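Local coordinates for protein probable transcriptional regulator (Pseudomonas aeruginosa, PDB 2HR3) that probably regulates transcription by binding DNA as a dimeric winged-helix repressor or activator of the MarR family, at residues A43-L47 against L56-E60. Residues are numbered along the deposited sequence; the frame is centred on the assembly and turned at random.
Sequences AIDRL and LAAAE
Two bends bring Arg46 and Glu60 together: the arginine folds at chi3 (-61°), its CG lying anti to the carbonyl carbon, while the glutamate turns back at chi2 (-60°), and the two side chains meet at about a right angle. Arg46 NH2 reaches Glu60 OE2 at 3.0 Å in a salt bridge whose hydrogen bond is weak, the N-H pointing well off the oxygen; OE2 comes to the edge of the guanidinium, near its plane, with the two planes 57° apart. The amide N of Ala43 lies over one face of that guanidinium, toward its rim. Arg22 of the second subunit also comes close to Arg46, so Glu60 probably offsets some of the positive charge gathered there. The methyl of Ala43 touches both the carboxylate and a branch of Leu56, its CB 3.5 Å from Glu60 OE2 and 3.6 Å from Leu56 CD2. The other branch of Leu56 turns to Ile44, its CD1 3.9 Å from Ile44 CG1, and both side chains continue onto Val94 of strand 93-96; Leu56 also packs against Leu67 and Leu71 of helix 64-76. Farther along, Leu47 CD1 lies 4.0 Å from Ala59 CB, closing the more exposed side where both helices end. Helix 32-46 is thereby packed against helix 53-59, with helix 64-76 and strand 93-96 against them, as in the winged helix-turn-helix domain of MarR-family regulators.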
ATOM      1  N   ALA A  43      -8.073   4.702  -6.483  1.00 54.03           N
ATOM      2  CA  ALA A  43      -9.205   4.212  -5.788  1.00 56.93           C
ATOM      3  C   ALA A  43     -10.523   4.312  -6.548  1.00 58.98           C
ATOM      4  O   ALA A  43     -11.281   3.344  -6.607  1.00 62.05           O
ATOM      5  CB  ALA A  43      -9.299   4.900  -4.465  1.00 57.53           C
ATOM      6  N   ILE A  44     -10.804   5.451  -7.172  1.00 60.53           N
ATOM      7  CA  ILE A  44     -12.047   5.606  -7.958  1.00 60.90           C
ATOM      8  C   ILE A  44     -12.098   4.667  -9.168  1.00 62.47           C
ATOM      9  O   ILE A  44     -13.171   4.205  -9.577  1.00 61.66           O
ATOM     10  CB  ILE A  44     -12.133   7.062  -8.502  1.00 60.11           C
ATOM     11  CG1 ILE A  44     -12.478   8.030  -7.370  1.00 61.68           C
ATOM     12  CG2 ILE A  44     -13.079   7.176  -9.631  1.00 59.38           C
ATOM     13  CD1 ILE A  44     -12.159   9.463  -7.638  1.00 58.85           C
ATOM     14  N   ASP A  45     -10.943   4.487  -9.822  1.00 64.26           N
ATOM     15  CA  ASP A  45     -10.886   3.661 -11.016  1.00 65.49           C
ATOM     16  C   ASP A  45     -11.043   2.203 -10.590  1.00 66.27           C
ATOM     17  O   ASP A  45     -11.772   1.437 -11.210  1.00 65.54           O
ATOM     18  CB  ASP A  45      -9.579   3.901 -11.730  1.00 66.22           C
ATOM     19  CG  ASP A  45      -9.296   2.855 -12.827  1.00 69.39           C
ATOM     20  OD1 ASP A  45      -9.989   2.901 -13.887  1.00 71.83           O
ATOM     21  OD2 ASP A  45      -8.366   2.011 -12.616  1.00 72.49           O
ATOM     22  N   ARG A  46     -10.398   1.852  -9.486  1.00 67.78           N
ATOM     23  CA  ARG A  46     -10.543   0.529  -8.960  1.00 69.88           C
ATOM     24  C   ARG A  46     -12.002   0.193  -8.726  1.00 69.93           C
ATOM     25  O   ARG A  46     -12.451  -0.833  -9.215  1.00 70.51           O
ATOM     26  CB  ARG A  46      -9.725   0.339  -7.691  1.00 70.28           C
ATOM     27  CG  ARG A  46      -8.238   0.120  -8.018  1.00 75.84           C
ATOM     28  CD  ARG A  46      -7.461  -0.567  -6.909  1.00 78.89           C
ATOM     29  NE  ARG A  46      -7.456   0.199  -5.671  1.00 81.61           N
ATOM     30  CZ  ARG A  46      -6.666   1.237  -5.403  1.00 80.52           C
ATOM     31  NH1 ARG A  46      -5.794   1.682  -6.291  1.00 83.69           N
ATOM     32  NH2 ARG A  46      -6.751   1.835  -4.215  1.00 80.00           N
ATOM     33  N   LEU A  47     -12.735   1.066  -8.013  1.00 70.40           N
ATOM     34  CA  LEU A  47     -14.163   0.827  -7.667  1.00 70.00           C
ATOM     35  C   LEU A  47     -15.126   1.021  -8.816  1.00 69.55           C
ATOM     36  O   LEU A  47     -16.366   0.980  -8.617  1.00 70.63           O
ATOM     37  CB  LEU A  47     -14.613   1.727  -6.521  1.00 69.73           C
ATOM     38  CG  LEU A  47     -13.914   1.496  -5.198  1.00 70.72           C
ATOM     39  CD1 LEU A  47     -14.162   2.726  -4.320  1.00 69.58           C
ATOM     40  CD2 LEU A  47     -14.342   0.175  -4.542  1.00 68.55           C
ATOM     41  N   LEU A  56     -15.781   5.329  -1.263  1.00 64.00           N
ATOM     42  CA  LEU A  56     -14.402   5.590  -1.501  1.00 63.26           C
ATOM     43  C   LEU A  56     -13.658   5.734  -0.174  1.00 63.66           C
ATOM     44  O   LEU A  56     -12.595   5.111   0.008  1.00 62.12           O
ATOM     45  CB  LEU A  56     -14.318   6.923  -2.226  1.00 63.87           C
ATOM     46  CG  LEU A  56     -13.362   7.190  -3.374  1.00 62.13           C
ATOM     47  CD1 LEU A  56     -13.509   8.717  -3.698  1.00 60.28           C
ATOM     48  CD2 LEU A  56     -12.013   6.813  -2.988  1.00 60.23           C
ATOM     49  N   ALA A  57     -14.168   6.600   0.713  1.00 62.80           N
ATOM     50  CA  ALA A  57     -13.601   6.697   2.040  1.00 63.85           C
ATOM     51  C   ALA A  57     -13.498   5.286   2.693  1.00 65.53           C
ATOM     52  O   ALA A  57     -12.417   4.901   3.179  1.00 66.47           O
ATOM     53  CB  ALA A  57     -14.387   7.574   2.881  1.00 63.64           C
ATOM     54  N   ALA A  58     -14.576   4.505   2.644  1.00 65.40           N
ATOM     55  CA  ALA A  58     -14.577   3.213   3.270  1.00 66.24           C
ATOM     56  C   ALA A  58     -13.529   2.278   2.703  1.00 67.02           C
ATOM     57  O   ALA A  58     -12.848   1.600   3.460  1.00 68.13           O
ATOM     58  CB  ALA A  58     -15.966   2.550   3.167  1.00 66.49           C
ATOM     59  N   ALA A  59     -13.403   2.234   1.385  1.00 67.56           N
ATOM     60  CA  ALA A  59     -12.451   1.371   0.701  1.00 68.14           C
ATOM     61  C   ALA A  59     -11.012   1.734   0.949  1.00 70.05           C
ATOM     62  O   ALA A  59     -10.108   0.911   0.751  1.00 70.73           O
ATOM     63  CB  ALA A  59     -12.696   1.420  -0.798  1.00 68.07           C
ATOM     64  N   GLU A  60     -10.778   2.995   1.278  1.00 71.54           N
ATOM     65  CA  GLU A  60      -9.427   3.504   1.479  1.00 72.11           C
ATOM     66  C   GLU A  60      -9.234   3.719   2.972  1.00 72.09           C
ATOM     67  O   GLU A  60      -8.272   4.344   3.384  1.00 71.38           O
ATOM     68  CB  GLU A  60      -9.267   4.800   0.700  1.00 71.72           C
ATOM     69  CG  GLU A  60      -9.297   4.545  -0.748  1.00 75.18           C
ATOM     70  CD  GLU A  60      -8.163   3.600  -1.185  1.00 81.00           C
ATOM     71  OE1 GLU A  60      -6.985   3.843  -0.808  1.00 84.81           O
ATOM     72  OE2 GLU A  60      -8.448   2.614  -1.906  1.00 86.11           O
TER